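Local atomic coordinates of glycerol dehydratase (Clostridium butyricum, PDB entry 1R9D), a protein that dehydrates glycerol without vitamin B12, as a lyase of the glycyl radical enzyme family related to pyruvate formate lyase. Residues Cys26-Arg31 with Ser82-Pro87; Gly345-Glu350 with Asp424-Gly429. All blocks are in the same frame, centred on the assembly; numbering follows the deposited sequence.

How the contacts relate
From the N terminus the chain first meets contact 1, where residues 26-31, running into helix 30-40, are joined by residues 82-87; this closes a loop that includes helix 47-61. Contact 2 opens much later: residues 345-350, just after strand 341-344, are met by residues 424-429, on helix 422-426 and the turn beyond, closing a second loop that carries strands 375-380 and 404-407. The two loops follow one another in series, neither nested nor crossed. The centres of contacts 1 and 2 are about 37 Å apart, on opposite sides of the chain's centre. Contact 1 is a buried tie within the N-terminal helical part, whereas contact 2 lies at the surface, beside 341-344, an outermost strand of a mixed sheet within this chain.

Contact 1 of 2, residues Cys26-Arg31 with Ser82-Pro87; sequences CVESER and SSQVFP
The guanidinium of R31 lies flat on the ring of F86, planes 23° apart, with F86 CD2 over the centre of one guanidinium face. R31 CD sits above the ring, 3.9 Å from its centroid in a CH-pi contact, while V85 O and P87 CD lie near the guanidinium edge. The R31 chain runs extended from CG to NE, and NH1 donates to V85 O (3.2 Å); E88 forms a salt bridge with NH2, and I276 O accepts from NE, fixing the group's rotation. At the start of helix 30-40, R31 N donates to Q84 OE1 (3.0 Å) from above the amide plane. A water links Q84 OE1 to E28 O and V85 N, satisfying buried polar atoms. E28 turns its carboxylate to the backbone N atoms of K78 and E79. V27 CG1 presses against V85 CG2 at 3.5 Å, a tight fit. S83 N donates to C26 O (2.9 Å) and E28 N to S83 O (2.9 Å), while C26 N donates to S82 OG, which is also hydrogen-bonded to P80 O. A single beta bridge, V27 with S83, and a separate arginine-aromatic stack thus join the start of helix 30-40 to the loop before helix 92-97.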
ATOM      1  N   CYS A  26      -4.174  36.136   1.408  1.00 31.16           N
ATOM      2  CA  CYS A  26      -3.175  35.692   2.364  1.00 31.10           C
ATOM      3  C   CYS A  26      -3.178  34.180   2.521  1.00 30.40           C
ATOM      4  O   CYS A  26      -4.016  33.481   1.949  1.00 29.22           O
ATOM      5  CB  CYS A  26      -3.423  36.333   3.731  1.00 32.86           C
ATOM      6  SG  CYS A  26      -4.902  35.715   4.562  1.00 36.65           S
ATOM      7  N   VAL A  27      -2.222  33.695   3.303  1.00 29.29           N
ATOM      8  CA  VAL A  27      -2.076  32.277   3.587  1.00 29.80           C
ATOM      9  C   VAL A  27      -2.448  32.071   5.049  1.00 30.52           C
ATOM     10  O   VAL A  27      -1.846  32.676   5.941  1.00 29.76           O
ATOM     11  CB  VAL A  27      -0.623  31.819   3.381  1.00 29.24           C
ATOM     12  CG1 VAL A  27      -0.481  30.346   3.753  1.00 30.51           C
ATOM     13  CG2 VAL A  27      -0.209  32.050   1.938  1.00 29.86           C
ATOM     14  N   GLU A  28      -3.454  31.237   5.290  1.00 30.14           N
ATOM     15  CA  GLU A  28      -3.897  30.957   6.647  1.00 30.72           C
ATOM     16  C   GLU A  28      -3.372  29.594   7.082  1.00 31.62           C
ATOM     17  O   GLU A  28      -3.076  28.740   6.241  1.00 29.43           O
ATOM     18  CB  GLU A  28      -5.427  31.051   6.717  1.00 31.49           C
ATOM     19  CG  GLU A  28      -5.895  32.515   6.667  1.00 33.05           C
ATOM     20  CD  GLU A  28      -7.399  32.703   6.578  1.00 34.15           C
ATOM     21  OE1 GLU A  28      -8.155  31.762   6.901  1.00 35.16           O
ATOM     22  OE2 GLU A  28      -7.827  33.817   6.195  1.00 35.33           O
ATOM     23  N   SER A  29      -3.238  29.394   8.392  1.00 30.35           N
ATOM     24  CA  SER A  29      -2.685  28.143   8.900  1.00 31.12           C
ATOM     25  C   SER A  29      -3.627  27.170   9.610  1.00 30.78           C
ATOM     26  O   SER A  29      -3.220  26.056   9.936  1.00 32.10           O
ATOM     27  CB  SER A  29      -1.501  28.453   9.823  1.00 31.70           C
ATOM     28  OG  SER A  29      -1.897  29.304  10.886  1.00 32.92           O
ATOM     29  N   GLU A  30      -4.871  27.572   9.847  1.00 30.30           N
ATOM     30  CA  GLU A  30      -5.823  26.703  10.534  1.00 30.34           C
ATOM     31  C   GLU A  30      -5.870  25.269   9.992  1.00 29.82           C
ATOM     32  O   GLU A  30      -5.672  24.306  10.741  1.00 28.21           O
ATOM     33  CB  GLU A  30      -7.230  27.299  10.483  1.00 32.28           C
ATOM     34  CG  GLU A  30      -7.533  28.377  11.529  1.00 36.36           C
ATOM     35  CD  GLU A  30      -6.796  29.683  11.290  1.00 38.21           C
ATOM     36  OE1 GLU A  30      -6.552  30.026  10.112  1.00 37.80           O
ATOM     37  OE2 GLU A  30      -6.478  30.377  12.284  1.00 39.42           O
ATOM     38  N   ARG A  31      -6.130  25.113   8.698  1.00 28.17           N
ATOM     39  CA  ARG A  31      -6.203  23.766   8.140  1.00 27.06           C
ATOM     40  C   ARG A  31      -4.925  22.961   8.356  1.00 26.27           C
ATOM     41  O   ARG A  31      -4.980  21.794   8.747  1.00 26.84           O
ATOM     42  CB  ARG A  31      -6.523  23.799   6.639  1.00 26.76           C
ATOM     43  CG  ARG A  31      -6.726  22.389   6.060  1.00 25.75           C
ATOM     44  CD  ARG A  31      -6.839  22.383   4.539  1.00 25.28           C
ATOM     45  NE  ARG A  31      -7.052  21.029   4.017  1.00 25.16           N
ATOM     46  CZ  ARG A  31      -6.109  20.096   3.911  1.00 24.45           C
ATOM     47  NH1 ARG A  31      -4.861  20.351   4.286  1.00 24.24           N
ATOM     48  NH2 ARG A  31      -6.416  18.899   3.424  1.00 24.07           N
ATOM     49  N   SER A  82      -8.485  34.029  -0.121  1.00 27.56           N
ATOM     50  CA  SER A  82      -7.241  33.563   0.481  1.00 27.35           C
ATOM     51  C   SER A  82      -7.048  32.055   0.348  1.00 27.20           C
ATOM     52  O   SER A  82      -7.875  31.376  -0.251  1.00 27.94           O
ATOM     53  CB  SER A  82      -7.184  33.991   1.947  1.00 28.07           C
ATOM     54  OG  SER A  82      -7.206  35.409   2.024  1.00 29.55           O
ATOM     55  N   SER A  83      -5.957  31.537   0.905  1.00 27.67           N
ATOM     56  CA  SER A  83      -5.648  30.112   0.787  1.00 28.49           C
ATOM     57  C   SER A  83      -5.199  29.395   2.060  1.00 29.01           C
ATOM     58  O   SER A  83      -4.433  29.937   2.860  1.00 28.53           O
ATOM     59  CB  SER A  83      -4.567  29.929  -0.290  1.00 28.90           C
ATOM     60  OG  SER A  83      -4.080  28.594  -0.344  1.00 29.04           O
ATOM     61  N   GLN A  84      -5.681  28.168   2.237  1.00 28.94           N
ATOM     62  CA  GLN A  84      -5.280  27.342   3.368  1.00 28.37           C
ATOM     63  C   GLN A  84      -4.034  26.613   2.868  1.00 28.80           C
ATOM     64  O   GLN A  84      -3.664  26.738   1.693  1.00 29.08           O
ATOM     65  CB  GLN A  84      -6.358  26.308   3.727  1.00 28.13           C
ATOM     66  CG  GLN A  84      -7.644  26.850   4.356  1.00 27.86           C
ATOM     67  CD  GLN A  84      -7.449  27.374   5.775  1.00 28.43           C
ATOM     68  OE1 GLN A  84      -6.474  27.042   6.444  1.00 27.76           O
ATOM     69  NE2 GLN A  84      -8.392  28.186   6.241  1.00 27.49           N
ATOM     70  N   VAL A  85      -3.401  25.844   3.747  1.00 27.69           N
ATOM     71  CA  VAL A  85      -2.191  25.103   3.409  1.00 26.99           C
ATOM     72  C   VAL A  85      -2.468  23.600   3.407  1.00 26.80           C
ATOM     73  O   VAL A  85      -3.179  23.092   4.278  1.00 26.56           O
ATOM     74  CB  VAL A  85      -1.067  25.425   4.417  1.00 26.88           C
ATOM     75  CG1 VAL A  85       0.169  24.586   4.129  1.00 27.70           C
ATOM     76  CG2 VAL A  85      -0.727  26.905   4.339  1.00 28.38           C
ATOM     77  N   PHE A  86      -1.910  22.903   2.418  1.00 25.91           N
ATOM     78  CA  PHE A  86      -2.094  21.460   2.267  1.00 25.41           C
ATOM     79  C   PHE A  86      -0.732  20.765   2.328  1.00 25.59           C
ATOM     80  O   PHE A  86      -0.193  20.317   1.313  1.00 25.47           O
ATOM     81  CB  PHE A  86      -2.802  21.172   0.930  1.00 24.50           C
ATOM     82  CG  PHE A  86      -4.202  21.721   0.862  1.00 24.10           C
ATOM     83  CD1 PHE A  86      -4.430  23.098   0.854  1.00 23.99           C
ATOM     84  CD2 PHE A  86      -5.298  20.865   0.871  1.00 23.32           C
ATOM     85  CE1 PHE A  86      -5.724  23.608   0.861  1.00 23.00           C
ATOM     86  CE2 PHE A  86      -6.597  21.364   0.880  1.00 23.78           C
ATOM     87  CZ  PHE A  86      -6.812  22.742   0.876  1.00 24.41           C
ATOM     88  N   PRO A  87      -0.170  20.646   3.542  1.00 24.84           N
ATOM     89  CA  PRO A  87       1.131  20.027   3.799  1.00 24.92           C
ATOM     90  C   PRO A  87       1.271  18.556   3.438  1.00 24.27           C
ATOM     91  O   PRO A  87       2.387  18.058   3.339  1.00 25.06           O
ATOM     92  CB  PRO A  87       1.335  20.275   5.290  1.00 24.87           C
ATOM     93  CG  PRO A  87      -0.054  20.159   5.820  1.00 24.53           C
ATOM     94  CD  PRO A  87      -0.848  20.969   4.812  1.00 25.93           C
TER
HETATM   95  O   HOH W   1      -4.036  26.137   6.441  1.00 26.66           O
HETATM   96  O   HOH W   2      -8.756  29.943   8.556  1.00 34.07           O

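Contact 2 of 2, residues Gly345-Glu350 with Asp424-Gly429; sequences GGQNSE and DARDYG
R426 CG stands anti to the carbonyl carbon, beside the backbone N (chi1 -79°), and the chain continues extended to NE, toward S349. Its aliphatic part passes alongside the backbone of the other segment: CB approaches N348 O at 3.6 Å, and CD lies 3.2 Å from S349 O. At the end of this arm NH1 donates to S349 O (3.0 Å, N-H...O angle 160°). The oxygen lies in the guanidinium plane, at its edge, whereas NH1 is tilted from the plane of the S349 carbonyl. Q347 crosses the arginine obliquely with its amide nearly parallel to the guanidinium, planes 17° apart, but OE1 stays 4.0 Å from NE and makes only a loose contact; the polar end of Q347 has its strongest partner in D408, outside the two segments.

The accepting carbonyl belongs to a turn with a bond of its own, for N348 OD1 takes the backbone N-H of E350 (2.9 Å), coming from above the amide plane. A water hydrogen-bonded to S349 OG gives a weak, long bond to D424 OD1, an oxygen also paired with K441. The oxygens Q347 O and R426 O come within 3.4 Å of each other, two acceptors that are served separately by R287 and R379. D427 is held by salt bridges to R287 and K438. At the surface, therefore, R426 of segment 424-429 holds by one hydrogen bond the main chain of an Asx turn in the loop that follows strand 341-344.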
ATOM      1  N   GLY A 345     -25.393  25.130 -22.393  1.00 22.66           N
ATOM      2  CA  GLY A 345     -25.797  24.843 -23.758  1.00 24.11           C
ATOM      3  C   GLY A 345     -25.342  23.467 -24.205  1.00 24.91           C
ATOM      4  O   GLY A 345     -24.834  22.681 -23.402  1.00 25.26           O
ATOM      5  N   GLY A 346     -25.509  23.177 -25.492  1.00 25.12           N
ATOM      6  CA  GLY A 346     -25.105  21.885 -26.011  1.00 26.14           C
ATOM      7  C   GLY A 346     -26.295  20.969 -26.233  1.00 27.04           C
ATOM      8  O   GLY A 346     -27.434  21.420 -26.246  1.00 27.57           O
ATOM      9  N   GLN A 347     -26.035  19.680 -26.409  1.00 28.49           N
ATOM     10  CA  GLN A 347     -27.108  18.722 -26.635  1.00 28.83           C
ATOM     11  C   GLN A 347     -27.211  17.741 -25.479  1.00 29.59           C
ATOM     12  O   GLN A 347     -26.328  17.698 -24.617  1.00 29.16           O
ATOM     13  CB  GLN A 347     -26.868  17.974 -27.958  1.00 29.95           C
ATOM     14  CG  GLN A 347     -25.511  17.298 -28.070  1.00 29.84           C
ATOM     15  CD  GLN A 347     -25.189  16.842 -29.491  1.00 29.26           C
ATOM     16  OE1 GLN A 347     -25.822  15.930 -30.023  1.00 29.89           O
ATOM     17  NE2 GLN A 347     -24.202  17.484 -30.109  1.00 26.16           N
ATOM     18  N   ASN A 348     -28.299  16.975 -25.439  1.00 29.72           N
ATOM     19  CA  ASN A 348     -28.470  15.983 -24.382  1.00 30.80           C
ATOM     20  C   ASN A 348     -28.071  14.609 -24.913  1.00 31.85           C
ATOM     21  O   ASN A 348     -27.579  14.495 -26.039  1.00 31.29           O
ATOM     22  CB  ASN A 348     -29.915  15.950 -23.858  1.00 31.25           C
ATOM     23  CG  ASN A 348     -30.933  15.613 -24.936  1.00 31.61           C
ATOM     24  OD1 ASN A 348     -30.636  14.901 -25.892  1.00 30.45           O
ATOM     25  ND2 ASN A 348     -32.155  16.115 -24.768  1.00 32.45           N
ATOM     26  N   SER A 349     -28.292  13.572 -24.110  1.00 32.56           N
ATOM     27  CA  SER A 349     -27.920  12.214 -24.498  1.00 34.67           C
ATOM     28  C   SER A 349     -28.579  11.669 -25.759  1.00 34.57           C
ATOM     29  O   SER A 349     -28.017  10.794 -26.422  1.00 34.54           O
ATOM     30  CB  SER A 349     -28.164  11.255 -23.334  1.00 36.09           C
ATOM     31  OG  SER A 349     -27.159  11.429 -22.344  1.00 41.44           O
ATOM     32  N   GLU A 350     -29.759  12.173 -26.103  1.00 34.48           N
ATOM     33  CA  GLU A 350     -30.425  11.687 -27.302  1.00 35.52           C
ATOM     34  C   GLU A 350     -30.138  12.560 -28.523  1.00 34.40           C
ATOM     35  O   GLU A 350     -30.757  12.402 -29.575  1.00 34.27           O
ATOM     36  CB  GLU A 350     -31.934  11.553 -27.055  1.00 39.16           C
ATOM     37  CG  GLU A 350     -32.640  12.822 -26.630  1.00 43.93           C
ATOM     38  CD  GLU A 350     -33.945  12.534 -25.901  1.00 47.23           C
ATOM     39  OE1 GLU A 350     -34.709  11.656 -26.367  1.00 48.32           O
ATOM     40  OE2 GLU A 350     -34.209  13.189 -24.865  1.00 48.05           O
ATOM     41  N   ASP A 424     -22.656   9.023 -23.033  1.00 26.59           N
ATOM     42  CA  ASP A 424     -21.772   9.726 -22.104  1.00 26.08           C
ATOM     43  C   ASP A 424     -21.017  10.862 -22.793  1.00 25.43           C
ATOM     44  O   ASP A 424     -20.878  11.946 -22.234  1.00 24.72           O
ATOM     45  CB  ASP A 424     -20.769   8.756 -21.465  1.00 25.94           C
ATOM     46  CG  ASP A 424     -21.380   7.930 -20.339  1.00 27.88           C
ATOM     47  OD1 ASP A 424     -22.461   8.302 -19.835  1.00 28.11           O
ATOM     48  OD2 ASP A 424     -20.767   6.915 -19.942  1.00 27.71           O
ATOM     49  N   ALA A 425     -20.527  10.616 -24.006  1.00 24.65           N
ATOM     50  CA  ALA A 425     -19.792  11.643 -24.745  1.00 24.05           C
ATOM     51  C   ALA A 425     -20.668  12.871 -25.006  1.00 23.62           C
ATOM     52  O   ALA A 425     -20.192  14.003 -24.939  1.00 22.58           O
ATOM     53  CB  ALA A 425     -19.271  11.079 -26.072  1.00 24.10           C
ATOM     54  N   ARG A 426     -21.947  12.645 -25.296  1.00 22.46           N
ATOM     55  CA  ARG A 426     -22.876  13.736 -25.561  1.00 23.16           C
ATOM     56  C   ARG A 426     -23.125  14.603 -24.331  1.00 24.28           C
ATOM     57  O   ARG A 426     -23.539  15.755 -24.453  1.00 24.10           O
ATOM     58  CB  ARG A 426     -24.218  13.193 -26.065  1.00 23.07           C
ATOM     59  CG  ARG A 426     -24.207  12.800 -27.529  1.00 22.93           C
ATOM     60  CD  ARG A 426     -25.518  12.159 -27.946  1.00 25.66           C
ATOM     61  NE  ARG A 426     -25.571  11.946 -29.392  1.00 27.06           N
ATOM     62  CZ  ARG A 426     -26.433  11.136 -29.992  1.00 28.64           C
ATOM     63  NH1 ARG A 426     -27.314  10.459 -29.270  1.00 28.60           N
ATOM     64  NH2 ARG A 426     -26.416  11.004 -31.314  1.00 29.31           N
ATOM     65  N   ASP A 427     -22.861  14.054 -23.151  1.00 24.53           N
ATOM     66  CA  ASP A 427     -23.090  14.783 -21.906  1.00 25.22           C
ATOM     67  C   ASP A 427     -21.798  15.363 -21.320  1.00 24.46           C
ATOM     68  O   ASP A 427     -21.701  15.593 -20.119  1.00 24.73           O
ATOM     69  CB  ASP A 427     -23.755  13.841 -20.891  1.00 27.00           C
ATOM     70  CG  ASP A 427     -24.362  14.579 -19.712  1.00 31.12           C
ATOM     71  OD1 ASP A 427     -25.078  15.579 -19.938  1.00 30.02           O
ATOM     72  OD2 ASP A 427     -24.133  14.149 -18.560  1.00 34.36           O
ATOM     73  N   TYR A 428     -20.815  15.622 -22.173  1.00 23.01           N
ATOM     74  CA  TYR A 428     -19.541  16.144 -21.701  1.00 22.42           C
ATOM     75  C   TYR A 428     -19.583  17.567 -21.163  1.00 21.80           C
ATOM     76  O   TYR A 428     -20.453  18.366 -21.508  1.00 21.39           O
ATOM     77  CB  TYR A 428     -18.487  16.072 -22.820  1.00 22.11           C
ATOM     78  CG  TYR A 428     -18.518  17.223 -23.809  1.00 21.51           C
ATOM     79  CD1 TYR A 428     -17.812  18.406 -23.562  1.00 20.37           C
ATOM     80  CD2 TYR A 428     -19.257  17.133 -24.989  1.00 20.14           C
ATOM     81  CE1 TYR A 428     -17.841  19.464 -24.464  1.00 21.84           C
ATOM     82  CE2 TYR A 428     -19.293  18.189 -25.897  1.00 20.97           C
ATOM     83  CZ  TYR A 428     -18.581  19.349 -25.629  1.00 20.98           C
ATOM     84  OH  TYR A 428     -18.596  20.380 -26.540  1.00 23.38           O
ATOM     85  N   GLY A 429     -18.615  17.858 -20.303  1.00 21.20           N
ATOM     86  CA  GLY A 429     -18.457  19.181 -19.738  1.00 21.23           C
ATOM     87  C   GLY A 429     -16.970  19.436 -19.855  1.00 21.33           C
ATOM     88  O   GLY A 429     -16.225  18.520 -20.208  1.00 21.13           O
TER
HETATM   89  O   HOH W   3     -24.948  10.471 -20.267  1.00 41.73           O